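Local coordinates for UPF0255 protein frsA (Vibrio vulnificus, PDB 4I4C), which is a two-domain alpha/beta-hydrolase-fold protein, probably a carboxylesterase that hydrolyses carboxylic esters to an alcohol and a carboxylate, at residues S76-S80 and Y93-N97; L105-Q110 and S127-Y132. All blocks are in the same frame, centred on the assembly; numbering follows the deposited sequence.

Interaction 1: S76-S80 and Y93-N97; sequences SSKHS and YHSGN
A type II beta turn, H94 to N97, meets an ST turn at S77 where the two ends of the long loop between helices 64-75 and 98-114 come together at the surface, and H79 and H94 make the main side-chain contact. The rings form a T-shaped pair: H94 directs its ND1-CE1 edge at one face of H79, with centroids 4.2 Å apart and planes at 76°. H94 CE1 stands above the rim of the H79 ring and not over its middle. The rotation of the H79 ring is set by a hydrogen bond at its edge: ND1 donates to the backbone O of S95 (3.0 Å, N-H...O 161°). The acceptor lies close to the ring plane, whereas the donor is tilted from the plane of the carbonyl. On the H94 side, NE2 is held by the backbone O of M91, and a water that donates to S80 O makes a weak further link to the same nitrogen.

In the ST turn S77 OG, anti to its own nitrogen (chi1 -180°), accepts from H79 N at 3.1 Å. That hydroxyl is also joined to S95 OG through a second water, 2.7 Å from S77 OG and 2.6 Å from S95 OG. G96 takes the third position of the beta turn, with the positive phi that suits glycine, and its CA packs on S77 CB at 3.5 Å. The turn, closed by N97 N to H94 O, runs directly into helix 98-114, where N97 is the N-cap and its OD1 accepts from Y100 N.

Interaction 2: L105-Q110 and S127-Y132; sequences LGMEHQ and SASLCY
Helices 98-114 and 121-136 pack as an antiparallel pair, their segment axes 7.8 Å apart at closest approach and running at 168° to one another, with G106 and A128 nearest at 4.2 Å between CA atoms. This is a helical hairpin of the alpha-helical part of the protein, and its close spacing rests on small residues. G106 gives the Y132 ring direct access to the backbone: its CA makes an off-centre CH-pi contact, 4.2 Å from the ring centroid. C131 CB packs on G106 N, and A128 CB touches both G106 O and H109 CB.

H109 leans across to the neighbouring helix and lays one ring face over S127 CB, which lies 3.7 Å from the centroid and only 7° off the normal. C131 SG reaches the edge of the same ring by way of CD2, and also packs against L105 CD2 at 3.6 Å. Outside the pair, H109 NE2 has a weak hydrogen bond to E66 of helix 64-75, whose V70 touches L105, while L152 and A153 of helix 144-163 meet Y132.

The Y132 hydroxyl also passes M107 CG at 3.3 Å. The extended Q110 side chain, with CG anti to the backbone N (chi1 -161°), crosses the tyrosine at about a right angle, and Y132 OH donates to Q110 OE1 at 2.7 Å, nearly along the C=O axis.

From the N terminus, the chain leaves helix 64-75 and enters a long loop without regular helix or strand; interaction 1 closes it, bringing 93-97 back against 76-80 with 12 residues between them. Helix 98-114 starts straight after. Interaction 2 then joins 105-110 to 127-132, spanning the end of that helix, the connection and the start of helix 121-136. The two closures follow in series, neither nested nor crossed, and helix 98-114 connects them: interaction 1 lies just before its N terminus, and interaction 2 involves its middle turns. Their centres are 19 Å apart, and their nearest atoms, about 5 Å apart, do not touch.

Interaction 1: S76-S80 and Y93-N97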
ATOM      1  N   SER A  76      12.170  -1.519  23.892  1.00 18.28           N
ATOM      2  CA  SER A  76      12.945  -1.818  25.112  1.00 26.18           C
ATOM      3  C   SER A  76      14.434  -1.694  24.932  1.00 24.24           C
ATOM      4  O   SER A  76      15.177  -1.799  25.897  1.00 20.51           O
ATOM      5  CB  SER A  76      12.702  -3.259  25.594  1.00 17.47           C
ATOM      6  OG  SER A  76      11.453  -3.372  26.228  1.00 55.79           O
ATOM      7  N   SER A  77      14.881  -1.537  23.697  1.00 16.64           N
ATOM      8  CA  SER A  77      16.301  -1.611  23.417  1.00 18.64           C
ATOM      9  C   SER A  77      17.115  -0.529  24.128  1.00 25.69           C
ATOM     10  O   SER A  77      16.659   0.613  24.290  1.00 20.85           O
ATOM     11  CB  SER A  77      16.564  -1.581  21.923  1.00 16.61           C
ATOM     12  OG  SER A  77      17.952  -1.656  21.657  1.00 22.86           O
ATOM     13  N   LYS A  78      18.317  -0.918  24.562  1.00 28.87           N
ATOM     14  CA  LYS A  78      19.263  -0.008  25.209  1.00 34.11           C
ATOM     15  C   LYS A  78      20.237   0.553  24.186  1.00 30.34           C
ATOM     16  O   LYS A  78      21.010   1.460  24.482  1.00 28.43           O
ATOM     17  CB  LYS A  78      20.054  -0.731  26.302  1.00 42.56           C
ATOM     18  CG  LYS A  78      19.203  -1.367  27.383  1.00 51.50           C
ATOM     19  CD  LYS A  78      18.491  -0.323  28.219  1.00 54.69           C
ATOM     20  CE  LYS A  78      18.150  -0.865  29.598  1.00 60.16           C
ATOM     21  NZ  LYS A  78      19.382  -1.152  30.405  1.00 63.92           N
ATOM     22  N   HIS A  79      20.198   0.007  22.978  1.00 25.78           N
ATOM     23  CA  HIS A  79      21.068   0.482  21.914  1.00 27.50           C
ATOM     24  C   HIS A  79      20.793   1.917  21.473  1.00 28.40           C
ATOM     25  O   HIS A  79      19.673   2.426  21.598  1.00 24.52           O
ATOM     26  CB  HIS A  79      21.049  -0.480  20.734  1.00 25.76           C
ATOM     27  CG  HIS A  79      21.828  -1.730  20.984  1.00 30.38           C
ATOM     28  ND1 HIS A  79      21.359  -2.985  20.659  1.00 23.15           N
ATOM     29  CD2 HIS A  79      23.044  -1.919  21.551  1.00 32.92           C
ATOM     30  CE1 HIS A  79      22.261  -3.891  21.000  1.00 25.25           C
ATOM     31  NE2 HIS A  79      23.292  -3.270  21.543  1.00 31.05           N
ATOM     32  N   SER A  80      21.835   2.562  20.957  1.00 22.50           N
ATOM     33  CA  SER A  80      21.763   3.969  20.595  1.00 19.82           C
ATOM     34  C   SER A  80      20.782   4.211  19.468  1.00 25.68           C
ATOM     35  O   SER A  80      20.741   3.459  18.482  1.00 23.82           O
ATOM     36  CB  SER A  80      23.146   4.515  20.209  1.00 26.17           C
ATOM     37  OG  SER A  80      23.943   4.740  21.360  1.00 34.77           O
ATOM     38  N   TYR A  93      22.131  -2.844  12.108  1.00 22.03           N
ATOM     39  CA  TYR A  93      21.399  -4.101  11.986  1.00 22.02           C
ATOM     40  C   TYR A  93      21.708  -5.035  13.144  1.00 24.55           C
ATOM     41  O   TYR A  93      22.589  -5.885  13.041  1.00 25.96           O
ATOM     42  CB  TYR A  93      21.716  -4.789  10.647  1.00 21.34           C
ATOM     43  CG  TYR A  93      20.857  -6.009  10.357  1.00 20.59           C
ATOM     44  CD1 TYR A  93      21.380  -7.288  10.430  1.00 28.99           C
ATOM     45  CD2 TYR A  93      19.514  -5.873  10.016  1.00 25.49           C
ATOM     46  CE1 TYR A  93      20.596  -8.394  10.171  1.00 34.46           C
ATOM     47  CE2 TYR A  93      18.727  -6.971   9.752  1.00 27.26           C
ATOM     48  CZ  TYR A  93      19.271  -8.227   9.830  1.00 33.63           C
ATOM     49  OH  TYR A  93      18.482  -9.323   9.571  1.00 41.83           O
ATOM     50  N   HIS A  94      20.975  -4.874  14.240  1.00 18.62           N
ATOM     51  CA  HIS A  94      21.154  -5.713  15.430  1.00 22.56           C
ATOM     52  C   HIS A  94      19.990  -5.481  16.377  1.00 28.59           C
ATOM     53  O   HIS A  94      19.078  -4.717  16.050  1.00 23.05           O
ATOM     54  CB  HIS A  94      22.477  -5.411  16.139  1.00 30.86           C
ATOM     55  CG  HIS A  94      22.649  -3.976  16.531  1.00 45.05           C
ATOM     56  ND1 HIS A  94      22.506  -3.535  17.829  1.00 51.44           N
ATOM     57  CD2 HIS A  94      22.979  -2.887  15.800  1.00 53.11           C
ATOM     58  CE1 HIS A  94      22.727  -2.234  17.878  1.00 50.46           C
ATOM     59  NE2 HIS A  94      23.017  -1.816  16.661  1.00 52.74           N
ATOM     60  N   SER A  95      20.019  -6.141  17.533  1.00 27.12           N
ATOM     61  CA  SER A  95      18.908  -6.100  18.485  1.00 26.79           C
ATOM     62  C   SER A  95      18.346  -4.684  18.702  1.00 18.71           C
ATOM     63  O   SER A  95      19.090  -3.718  18.886  1.00 21.21           O
ATOM     64  CB  SER A  95      19.320  -6.721  19.815  1.00 26.23           C
ATOM     65  OG  SER A  95      19.974  -5.774  20.637  1.00 26.04           O
ATOM     66  N   GLY A  96      17.027  -4.556  18.644  1.00 18.20           N
ATOM     67  CA  GLY A  96      16.413  -3.249  18.818  1.00 20.00           C
ATOM     68  C   GLY A  96      16.124  -2.508  17.522  1.00 19.36           C
ATOM     69  O   GLY A  96      15.252  -1.651  17.483  1.00 18.01           O
ATOM     70  N   ASN A  97      16.858  -2.825  16.460  1.00 18.93           N
ATOM     71  CA  ASN A  97      16.635  -2.172  15.167  1.00 16.85           C
ATOM     72  C   ASN A  97      15.322  -2.661  14.554  1.00 17.94           C
ATOM     73  O   ASN A  97      15.004  -3.842  14.633  1.00 15.93           O
ATOM     74  CB  ASN A  97      17.824  -2.419  14.222  1.00 18.45           C
ATOM     75  CG  ASN A  97      17.549  -1.984  12.769  1.00 25.25           C
ATOM     76  OD1 ASN A  97      17.041  -2.761  11.962  1.00 19.44           O
ATOM     77  ND2 ASN A  97      17.928  -0.762  12.435  1.00 15.10           N
TER
HETATM   78  O   HOH W   1      18.357  -4.300  22.051  1.00 24.31           O
HETATM   79  O   HOH W   2      22.655   1.258  17.809  1.00 20.86           O

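Interaction 2: L105-Q110 and S127-Y132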
ATOM      1  N   LEU A 105      11.276 -12.081  13.041  1.00 17.51           N
ATOM      2  CA  LEU A 105       9.956 -12.706  13.033  1.00 25.48           C
ATOM      3  C   LEU A 105       9.692 -13.366  11.682  1.00 24.81           C
ATOM      4  O   LEU A 105       9.209 -14.496  11.629  1.00 22.45           O
ATOM      5  CB  LEU A 105       8.836 -11.705  13.391  1.00 19.37           C
ATOM      6  CG  LEU A 105       7.438 -12.321  13.544  1.00 20.36           C
ATOM      7  CD1 LEU A 105       7.370 -13.419  14.628  1.00 17.72           C
ATOM      8  CD2 LEU A 105       6.355 -11.260  13.788  1.00 20.34           C
ATOM      9  N   GLY A 106      10.026 -12.678  10.595  1.00 17.19           N
ATOM     10  CA  GLY A 106       9.957 -13.307   9.282  1.00 17.54           C
ATOM     11  C   GLY A 106      10.702 -14.638   9.200  1.00 27.44           C
ATOM     12  O   GLY A 106      10.193 -15.636   8.679  1.00 20.93           O
ATOM     13  N   MET A 107      11.914 -14.673   9.736  1.00 22.28           N
ATOM     14  CA  MET A 107      12.726 -15.881   9.621  1.00 20.81           C
ATOM     15  C   MET A 107      12.170 -17.024  10.466  1.00 25.44           C
ATOM     16  O   MET A 107      12.379 -18.192  10.147  1.00 29.91           O
ATOM     17  CB  MET A 107      14.178 -15.577   9.950  1.00 23.78           C
ATOM     18  CG  MET A 107      14.843 -14.668   8.926  1.00 23.62           C
ATOM     19  SD  MET A 107      16.512 -14.165   9.439  1.00 52.27           S
ATOM     20  CE  MET A 107      17.171 -13.524   7.896  1.00 57.23           C
ATOM     21  N   GLU A 108      11.434 -16.675  11.519  1.00 26.47           N
ATOM     22  CA  GLU A 108      10.809 -17.645  12.408  1.00 27.50           C
ATOM     23  C   GLU A 108       9.616 -18.308  11.728  1.00 29.21           C
ATOM     24  O   GLU A 108       9.368 -19.518  11.887  1.00 24.29           O
ATOM     25  CB  GLU A 108      10.354 -16.960  13.706  1.00 25.91           C
ATOM     26  CG  GLU A 108       9.865 -17.919  14.774  1.00 28.72           C
ATOM     27  CD  GLU A 108      10.997 -18.742  15.402  1.00 33.67           C
ATOM     28  OE1 GLU A 108      12.191 -18.473  15.117  1.00 31.46           O
ATOM     29  OE2 GLU A 108      10.681 -19.667  16.174  1.00 44.53           O
ATOM     30  N   HIS A 109       8.859 -17.507  10.985  1.00 23.89           N
ATOM     31  CA  HIS A 109       7.817 -18.051  10.126  1.00 21.03           C
ATOM     32  C   HIS A 109       8.436 -18.913   9.031  1.00 23.92           C
ATOM     33  O   HIS A 109       7.946 -20.000   8.745  1.00 25.84           O
ATOM     34  CB  HIS A 109       6.978 -16.937   9.502  1.00 19.70           C
ATOM     35  CG  HIS A 109       5.994 -16.336  10.447  1.00 28.96           C
ATOM     36  ND1 HIS A 109       4.977 -17.067  11.016  1.00 25.38           N
ATOM     37  CD2 HIS A 109       5.877 -15.080  10.939  1.00 32.77           C
ATOM     38  CE1 HIS A 109       4.268 -16.286  11.812  1.00 30.81           C
ATOM     39  NE2 HIS A 109       4.797 -15.076  11.787  1.00 30.11           N
ATOM     40  N   GLN A 110       9.507 -18.421   8.416  1.00 21.79           N
ATOM     41  CA  GLN A 110      10.139 -19.164   7.330  1.00 31.33           C
ATOM     42  C   GLN A 110      10.761 -20.476   7.844  1.00 44.63           C
ATOM     43  O   GLN A 110      10.896 -21.429   7.076  1.00 50.32           O
ATOM     44  CB  GLN A 110      11.163 -18.292   6.592  1.00 36.19           C
ATOM     45  CG  GLN A 110      11.525 -18.792   5.201  1.00 43.44           C
ATOM     46  CD  GLN A 110      12.084 -17.699   4.304  1.00 45.41           C
ATOM     47  OE1 GLN A 110      12.428 -16.607   4.763  1.00 39.07           O
ATOM     48  NE2 GLN A 110      12.176 -17.989   3.013  1.00 51.66           N
ATOM     49  N   SER A 127       2.863 -15.264   5.786  1.00 23.79           N
ATOM     50  CA  SER A 127       3.140 -14.552   7.034  1.00 22.39           C
ATOM     51  C   SER A 127       4.551 -13.969   7.065  1.00 20.89           C
ATOM     52  O   SER A 127       4.771 -12.854   7.547  1.00 18.56           O
ATOM     53  CB  SER A 127       2.972 -15.480   8.227  1.00 22.05           C
ATOM     54  OG  SER A 127       1.622 -15.832   8.378  1.00 29.76           O
ATOM     55  N   ALA A 128       5.505 -14.739   6.559  1.00 21.72           N
ATOM     56  CA  ALA A 128       6.909 -14.334   6.556  1.00 17.35           C
ATOM     57  C   ALA A 128       7.116 -13.132   5.641  1.00 21.19           C
ATOM     58  O   ALA A 128       7.810 -12.169   6.002  1.00 17.33           O
ATOM     59  CB  ALA A 128       7.782 -15.483   6.107  1.00 24.48           C
ATOM     60  N   SER A 129       6.500 -13.209   4.457  1.00 19.06           N
ATOM     61  CA  SER A 129       6.531 -12.148   3.463  1.00 18.41           C
ATOM     62  C   SER A 129       6.072 -10.845   4.064  1.00 14.83           C
ATOM     63  O   SER A 129       6.684  -9.803   3.847  1.00 18.52           O
ATOM     64  CB  SER A 129       5.601 -12.475   2.295  1.00 21.66           C
ATOM     65  OG  SER A 129       5.788 -11.523   1.264  1.00 19.44           O
ATOM     66  N   LEU A 130       4.987 -10.918   4.825  1.00 16.15           N
ATOM     67  CA  LEU A 130       4.406  -9.730   5.439  1.00 18.41           C
ATOM     68  C   LEU A 130       5.346  -9.149   6.485  1.00 16.17           C
ATOM     69  O   LEU A 130       5.504  -7.921   6.580  1.00 15.36           O
ATOM     70  CB  LEU A 130       3.073 -10.075   6.087  1.00 17.80           C
ATOM     71  CG  LEU A 130       2.319  -8.871   6.631  1.00 15.38           C
ATOM     72  CD1 LEU A 130       2.093  -7.863   5.521  1.00 26.67           C
ATOM     73  CD2 LEU A 130       1.010  -9.346   7.219  1.00 15.18           C
ATOM     74  N   CYS A 131       5.970 -10.027   7.272  1.00 20.22           N
ATOM     75  CA  CYS A 131       6.907  -9.557   8.293  1.00 16.10           C
ATOM     76  C   CYS A 131       8.089  -8.841   7.658  1.00 17.08           C
ATOM     77  O   CYS A 131       8.522  -7.812   8.156  1.00 14.71           O
ATOM     78  CB  CYS A 131       7.384 -10.694   9.189  1.00 18.53           C
ATOM     79  SG  CYS A 131       6.073 -11.344  10.211  1.00 22.94           S
ATOM     80  N   TYR A 132       8.593  -9.394   6.556  1.00 17.73           N
ATOM     81  CA  TYR A 132       9.680  -8.785   5.806  1.00 15.37           C
ATOM     82  C   TYR A 132       9.295  -7.428   5.198  1.00 16.54           C
ATOM     83  O   TYR A 132      10.117  -6.510   5.157  1.00 17.44           O
ATOM     84  CB  TYR A 132      10.139  -9.717   4.676  1.00 15.35           C
ATOM     85  CG  TYR A 132      10.806 -10.984   5.134  1.00 18.95           C
ATOM     86  CD1 TYR A 132      11.680 -10.982   6.223  1.00 16.62           C
ATOM     87  CD2 TYR A 132      10.555 -12.189   4.496  1.00 20.95           C
ATOM     88  CE1 TYR A 132      12.286 -12.139   6.654  1.00 28.61           C
ATOM     89  CE2 TYR A 132      11.161 -13.364   4.928  1.00 27.58           C
ATOM     90  CZ  TYR A 132      12.029 -13.328   6.005  1.00 26.30           C
ATOM     91  OH  TYR A 132      12.649 -14.482   6.446  1.00 24.74           O
TER